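Local coordinates for acyl-CoA dehydrogenase family protein (Porphyromonas gingivalis, PDB 2OKU) that probably oxidises acyl-CoA thioesters with FAD as cofactor, this chain being only its helical C-terminal domain, at residues I15-I18 against R19-Q23; I49-V52 against T53-D57. All coordinates share one frame; numbering follows the deposited sequence.

Each contact is local, made within its own short run of chain, and both are partly buried. Contact 1 lies on helix 13-22. Contact 2 takes in the last turn of helix 32-53 and the loop that leads to helix 58-87. Their centres are about 22 Å apart. Both pack on helix 58-87, and contact 1 also packs on helix 32-53. In each, buried isoleucine or valine side chains face the neighbouring helices. The polar ends of Arg19 and Gln23 also bond there, while Glu20, Glu21 and Glu54 are exposed. Contact 1 carries a salt bridge and a wide helical turn. Contact 2 relies on a side-chain amide, a backbone turn and a bound water.

Contact 1 of 2, residues I15-I18 against R19-Q23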
ATOM      1  N   ILE A  15      15.532   4.244   1.926  1.00 18.07           N
ATOM      2  CA  ILE A  15      16.316   3.410   1.008  1.00 19.33           C
ATOM      3  C   ILE A  15      17.263   2.511   1.815  1.00 18.73           C
ATOM      4  O   ILE A  15      17.388   1.306   1.543  1.00 18.99           O
ATOM      5  CB  ILE A  15      17.103   4.303  -0.008  1.00 18.83           C
ATOM      6  CG1 ILE A  15      16.172   5.223  -0.843  1.00 22.96           C
ATOM      7  CG2 ILE A  15      18.046   3.437  -0.924  1.00 19.08           C
ATOM      8  CD1 ILE A  15      15.012   4.566  -1.459  1.00 26.03           C
ATOM      9  N   ALA A  16      17.904   3.094   2.839  1.00 19.34           N
ATOM     10  CA  ALA A  16      18.819   2.349   3.722  1.00 19.22           C
ATOM     11  C   ALA A  16      18.049   1.292   4.523  1.00 19.49           C
ATOM     12  O   ALA A  16      18.495   0.135   4.607  1.00 19.20           O
ATOM     13  CB  ALA A  16      19.593   3.300   4.657  1.00 19.59           C
ATOM     14  N   ARG A  17      16.884   1.651   5.063  1.00 20.00           N
ATOM     15  CA  ARG A  17      16.085   0.679   5.820  1.00 20.62           C
ATOM     16  C   ARG A  17      15.614  -0.493   4.923  1.00 20.37           C
ATOM     17  O   ARG A  17      15.659  -1.690   5.325  1.00 19.89           O
ATOM     18  CB  ARG A  17      14.888   1.328   6.528  1.00 20.37           C
ATOM     19  CG  ARG A  17      14.202   0.306   7.432  1.00 21.46           C
ATOM     20  CD  ARG A  17      13.226   0.902   8.395  1.00 24.27           C
ATOM     21  NE  ARG A  17      12.827  -0.133   9.350  1.00 27.92           N
ATOM     22  CZ  ARG A  17      11.879   0.012  10.267  1.00 29.65           C
ATOM     23  NH1 ARG A  17      11.218   1.154  10.386  1.00 29.94           N
ATOM     24  NH2 ARG A  17      11.592  -1.005  11.066  1.00 30.65           N
ATOM     25  N   ILE A  18      15.177  -0.147   3.717  1.00 20.41           N
ATOM     26  CA  ILE A  18      14.794  -1.141   2.744  1.00 20.71           C
ATOM     27  C   ILE A  18      15.950  -2.119   2.509  1.00 20.87           C
ATOM     28  O   ILE A  18      15.767  -3.337   2.569  1.00 21.54           O
ATOM     29  CB  ILE A  18      14.395  -0.491   1.398  1.00 20.02           C
ATOM     30  CG1 ILE A  18      12.965   0.094   1.536  1.00 20.76           C
ATOM     31  CG2 ILE A  18      14.525  -1.540   0.247  1.00 20.07           C
ATOM     32  CD1 ILE A  18      12.532   0.986   0.381  1.00 19.80           C
ATOM     33  N   ARG A  19      17.133  -1.595   2.251  1.00 20.82           N
ATOM     34  CA  ARG A  19      18.253  -2.447   1.886  1.00 22.66           C
ATOM     35  C   ARG A  19      18.821  -3.230   3.071  1.00 23.12           C
ATOM     36  O   ARG A  19      19.187  -4.401   2.932  1.00 22.65           O
ATOM     37  CB  ARG A  19      19.345  -1.624   1.213  1.00 22.52           C
ATOM     38  CG  ARG A  19      18.940  -1.172  -0.148  1.00 23.64           C
ATOM     39  CD  ARG A  19      19.862  -0.119  -0.677  1.00 23.33           C
ATOM     40  NE  ARG A  19      19.482   0.245  -2.017  1.00 22.69           N
ATOM     41  CZ  ARG A  19      19.949   1.299  -2.677  1.00 22.58           C
ATOM     42  NH1 ARG A  19      20.832   2.111  -2.116  1.00 24.25           N
ATOM     43  NH2 ARG A  19      19.530   1.515  -3.915  1.00 23.66           N
ATOM     44  N   GLU A  20      18.861  -2.587   4.233  1.00 23.52           N
ATOM     45  CA  GLU A  20      19.518  -3.142   5.418  1.00 24.49           C
ATOM     46  C   GLU A  20      18.594  -4.031   6.247  1.00 24.25           C
ATOM     47  O   GLU A  20      19.070  -4.955   6.905  1.00 24.71           O
ATOM     48  CB  GLU A  20      20.150  -2.003   6.268  1.00 24.74           C
ATOM     49  CG  GLU A  20      21.276  -1.277   5.532  1.00 27.10           C
ATOM     50  CD  GLU A  20      21.705   0.098   6.140  1.00 28.30           C
ATOM     51  OE1 GLU A  20      21.405   0.408   7.309  1.00 29.39           O
ATOM     52  OE2 GLU A  20      22.368   0.874   5.405  1.00 35.47           O
ATOM     53  N   GLU A  21      17.283  -3.791   6.205  1.00 23.37           N
ATOM     54  CA  GLU A  21      16.312  -4.576   6.959  1.00 23.50           C
ATOM     55  C   GLU A  21      15.322  -5.320   6.061  1.00 23.09           C
ATOM     56  O   GLU A  21      15.276  -6.554   6.067  1.00 21.99           O
ATOM     57  CB  GLU A  21      15.523  -3.710   7.948  1.00 23.76           C
ATOM     58  CG  GLU A  21      14.533  -4.521   8.776  1.00 25.06           C
ATOM     59  CD  GLU A  21      13.737  -3.694   9.798  1.00 26.67           C
ATOM     60  OE1 GLU A  21      14.155  -2.568  10.112  1.00 30.61           O
ATOM     61  OE2 GLU A  21      12.708  -4.212  10.299  1.00 32.00           O
ATOM     62  N   TYR A  22      14.502  -4.588   5.317  1.00 21.70           N
ATOM     63  CA  TYR A  22      13.384  -5.259   4.628  1.00 22.66           C
ATOM     64  C   TYR A  22      13.861  -6.243   3.558  1.00 22.22           C
ATOM     65  O   TYR A  22      13.296  -7.334   3.406  1.00 22.32           O
ATOM     66  CB  TYR A  22      12.430  -4.258   4.013  1.00 22.50           C
ATOM     67  CG  TYR A  22      11.784  -3.282   4.953  1.00 23.09           C
ATOM     68  CD1 TYR A  22      11.530  -3.597   6.283  1.00 24.10           C
ATOM     69  CD2 TYR A  22      11.400  -2.017   4.497  1.00 25.80           C
ATOM     70  CE1 TYR A  22      10.936  -2.676   7.139  1.00 24.96           C
ATOM     71  CE2 TYR A  22      10.782  -1.106   5.344  1.00 26.62           C
ATOM     72  CZ  TYR A  22      10.545  -1.439   6.659  1.00 24.37           C
ATOM     73  OH  TYR A  22       9.930  -0.521   7.492  1.00 23.94           O
ATOM     74  N   GLN A  23      14.875  -5.856   2.798  1.00 21.92           N
ATOM     75  CA  GLN A  23      15.402  -6.744   1.760  1.00 22.79           C
ATOM     76  C   GLN A  23      16.173  -7.946   2.337  1.00 23.60           C
ATOM     77  O   GLN A  23      16.532  -8.854   1.587  1.00 24.20           O
ATOM     78  CB  GLN A  23      16.294  -5.977   0.784  1.00 21.95           C
ATOM     79  CG  GLN A  23      15.505  -5.149  -0.270  1.00 21.73           C
ATOM     80  CD  GLN A  23      14.930  -6.059  -1.354  1.00 23.33           C
ATOM     81  OE1 GLN A  23      15.637  -6.936  -1.852  1.00 22.03           O
ATOM     82  NE2 GLN A  23      13.659  -5.858  -1.724  1.00 20.85           N
TER
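Arg17 meets Glu21 and Tyr22 in a local contact between successive turns of helix 13-22, which lies against helices 32-53 and 58-87. The Arg17 side chain runs out extended, with CG anti to the backbone N (chi1 -173°). Glu21 lies alongside it and points the same way. The two form a salt bridge in which the guanidinium grips one carboxylate oxygen side-on. Arg17 NE and Arg17 NH2 both donate hydrogen bonds to Glu21 OE1, at 2.9 Å and 3.1 Å. Both nitrogens reach it from one face of the carboxylate, whose plane is turned 43° from the guanidinium. Tyr22 OH sits over the centre of one guanidinium face, 3.4 Å from Arg17 CZ. The two flat groups are 27° apart.

On another side, Ile15 CG2 lies over the face of the Arg19 guanidinium, 3.3 Å from Arg19 NH1. That guanidinium is also held by salt bridges to Glu46 and Asp43. Ile18 is buried. Its CG1 packs 4.0 Å from Tyr22 CD2, and its side chain touches Thr42, Ala75 and His79.

The backbone widens further along. Glu21 N keeps the i to i+4 bond to Arg17 O. Tyr22 N to Arg17 O and Gln23 N to Ile18 O, the latter at 2.7 Å, are i to i+5 bonds, the mark of a pi-type turn in an alpha-helix.

Contact 2 of 2, residues I49-V52 against T53-D57; sequences IAFV and TEQKD
Gln55 folds back from the loop after helix 32-53 onto Phe51, one turn earlier. Its CB lies 3.4 Å from Val52 O. Gln55 CG is 3.4 Å from Phe51 O, and Gln55 CD follows at 3.6 Å from that oxygen. With CG beside the backbone N (chi1 -64°) and the chain extended beyond it, the amide comes back over the helix end. Gln55 NE2 then donates to Phe51 O at 2.9 Å, from above the carbonyl plane. The same NE2 lies over one face of the Phe51 ring, toward its rim and 3.4 Å from Phe51 CE2. Ring and amide planes are 76° apart.

This is a helix C-terminus that passes into a type I beta turn from Thr53 to Lys56, and Lys56 leaves helical geometry with positive phi. Gln55 N binds Val52 O at 3.2 Å. A water bridges that carbonyl to both N and O of Asp57, the N-cap of helix 58-87. Asp57 OD1 in turn accepts from Leu60 N. One helical turn back, Thr53 CG2 meets Ile49 CG2 at 4.0 Å. Beyond the segments, Phe51 packs on Val113 and Arg114 of helix 92-115, and Val52 touches Val113 and Leu61.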
ATOM      1  N   ILE A  49      15.886  10.546  -7.391  1.00 20.75           N
ATOM      2  CA  ILE A  49      16.320  11.559  -6.429  1.00 21.23           C
ATOM      3  C   ILE A  49      17.667  12.141  -6.852  1.00 21.50           C
ATOM      4  O   ILE A  49      17.805  13.366  -6.866  1.00 21.94           O
ATOM      5  CB  ILE A  49      16.399  10.982  -4.996  1.00 20.73           C
ATOM      6  CG1 ILE A  49      14.973  10.681  -4.524  1.00 21.42           C
ATOM      7  CG2 ILE A  49      17.152  11.964  -4.033  1.00 20.39           C
ATOM      8  CD1 ILE A  49      14.854   9.738  -3.284  1.00 21.21           C
ATOM      9  N   ALA A  50      18.627  11.271  -7.209  1.00 21.67           N
ATOM     10  CA  ALA A  50      19.957  11.693  -7.714  1.00 22.24           C
ATOM     11  C   ALA A  50      19.852  12.540  -8.973  1.00 22.18           C
ATOM     12  O   ALA A  50      20.561  13.546  -9.108  1.00 22.73           O
ATOM     13  CB  ALA A  50      20.866  10.485  -7.972  1.00 21.43           C
ATOM     14  N   PHE A  51      18.993  12.126  -9.895  1.00 22.14           N
ATOM     15  CA  PHE A  51      18.744  12.891 -11.122  1.00 23.39           C
ATOM     16  C   PHE A  51      18.397  14.355 -10.810  1.00 23.92           C
ATOM     17  O   PHE A  51      18.902  15.276 -11.471  1.00 24.69           O
ATOM     18  CB  PHE A  51      17.661  12.225 -11.983  1.00 23.58           C
ATOM     19  CG  PHE A  51      17.201  13.067 -13.136  1.00 22.96           C
ATOM     20  CD1 PHE A  51      17.882  13.035 -14.344  1.00 25.53           C
ATOM     21  CD2 PHE A  51      16.118  13.912 -13.004  1.00 23.43           C
ATOM     22  CE1 PHE A  51      17.469  13.836 -15.425  1.00 26.08           C
ATOM     23  CE2 PHE A  51      15.694  14.702 -14.060  1.00 24.89           C
ATOM     24  CZ  PHE A  51      16.359  14.669 -15.271  1.00 25.90           C
ATOM     25  N   VAL A  52      17.552  14.564  -9.809  1.00 23.66           N
ATOM     26  CA  VAL A  52      17.116  15.914  -9.408  1.00 24.31           C
ATOM     27  C   VAL A  52      18.184  16.649  -8.571  1.00 25.26           C
ATOM     28  O   VAL A  52      18.567  17.784  -8.905  1.00 26.48           O
ATOM     29  CB  VAL A  52      15.774  15.885  -8.618  1.00 23.44           C
ATOM     30  CG1 VAL A  52      15.406  17.289  -8.105  1.00 22.57           C
ATOM     31  CG2 VAL A  52      14.618  15.304  -9.481  1.00 19.59           C
ATOM     32  N   THR A  53      18.675  16.006  -7.514  1.00 26.67           N
ATOM     33  CA  THR A  53      19.640  16.647  -6.600  1.00 28.07           C
ATOM     34  C   THR A  53      20.952  17.008  -7.291  1.00 29.65           C
ATOM     35  O   THR A  53      21.523  18.057  -7.017  1.00 30.01           O
ATOM     36  CB  THR A  53      19.939  15.802  -5.331  1.00 27.94           C
ATOM     37  OG1 THR A  53      20.547  14.551  -5.689  1.00 27.70           O
ATOM     38  CG2 THR A  53      18.681  15.585  -4.524  1.00 26.68           C
ATOM     39  N   GLU A  54      21.406  16.182  -8.227  1.00 30.74           N
ATOM     40  CA  GLU A  54      22.685  16.458  -8.885  1.00 31.64           C
ATOM     41  C   GLU A  54      22.642  17.674  -9.816  1.00 32.20           C
ATOM     42  O   GLU A  54      23.697  18.168 -10.234  1.00 32.17           O
ATOM     43  CB  GLU A  54      23.203  15.226  -9.614  1.00 32.14           C
ATOM     44  CG  GLU A  54      23.608  14.114  -8.626  1.00 33.63           C
ATOM     45  CD  GLU A  54      24.023  12.808  -9.292  1.00 33.87           C
ATOM     46  OE1 GLU A  54      24.081  12.738 -10.542  1.00 36.41           O
ATOM     47  OE2 GLU A  54      24.290  11.850  -8.543  1.00 37.63           O
ATOM     48  N   GLN A  55      21.441  18.160 -10.140  1.00 31.98           N
ATOM     49  CA  GLN A  55      21.307  19.400 -10.900  1.00 32.11           C
ATOM     50  C   GLN A  55      21.645  20.653 -10.076  1.00 32.52           C
ATOM     51  O   GLN A  55      21.789  21.748 -10.638  1.00 32.78           O
ATOM     52  CB  GLN A  55      19.902  19.504 -11.510  1.00 31.48           C
ATOM     53  CG  GLN A  55      19.655  18.396 -12.538  1.00 30.41           C
ATOM     54  CD  GLN A  55      18.294  18.440 -13.171  1.00 31.57           C
ATOM     55  OE1 GLN A  55      17.879  19.464 -13.716  1.00 30.95           O
ATOM     56  NE2 GLN A  55      17.590  17.316 -13.140  1.00 27.44           N
ATOM     57  N   LYS A  56      21.740  20.495  -8.761  1.00 32.90           N
ATOM     58  CA  LYS A  56      22.080  21.580  -7.843  1.00 33.73           C
ATOM     59  C   LYS A  56      21.199  22.801  -8.111  1.00 32.84           C
ATOM     60  O   LYS A  56      21.675  23.940  -8.238  1.00 32.72           O
ATOM     61  CB  LYS A  56      23.567  21.934  -7.963  1.00 34.63           C
ATOM     62  CG  LYS A  56      24.521  20.772  -7.641  1.00 36.06           C
ATOM     63  CD  LYS A  56      25.914  21.091  -8.154  1.00 36.93           C
ATOM     64  CE  LYS A  56      27.005  20.205  -7.560  1.00 38.71           C
ATOM     65  NZ  LYS A  56      28.351  20.652  -8.078  1.00 40.71           N
ATOM     66  N   ASP A  57      19.907  22.551  -8.221  1.00 31.69           N
ATOM     67  CA  ASP A  57      18.941  23.582  -8.530  1.00 30.92           C
ATOM     68  C   ASP A  57      17.889  23.508  -7.451  1.00 30.75           C
ATOM     69  O   ASP A  57      17.038  22.601  -7.448  1.00 29.12           O
ATOM     70  CB  ASP A  57      18.374  23.326  -9.928  1.00 31.29           C
ATOM     71  CG  ASP A  57      17.269  24.283 -10.316  1.00 30.62           C
ATOM     72  OD1 ASP A  57      16.695  24.981  -9.453  1.00 30.12           O
ATOM     73  OD2 ASP A  57      16.944  24.300 -11.520  1.00 32.56           O
TER
HETATM   74  O   HOH W   1      18.456  20.257  -7.661  1.00 34.56           O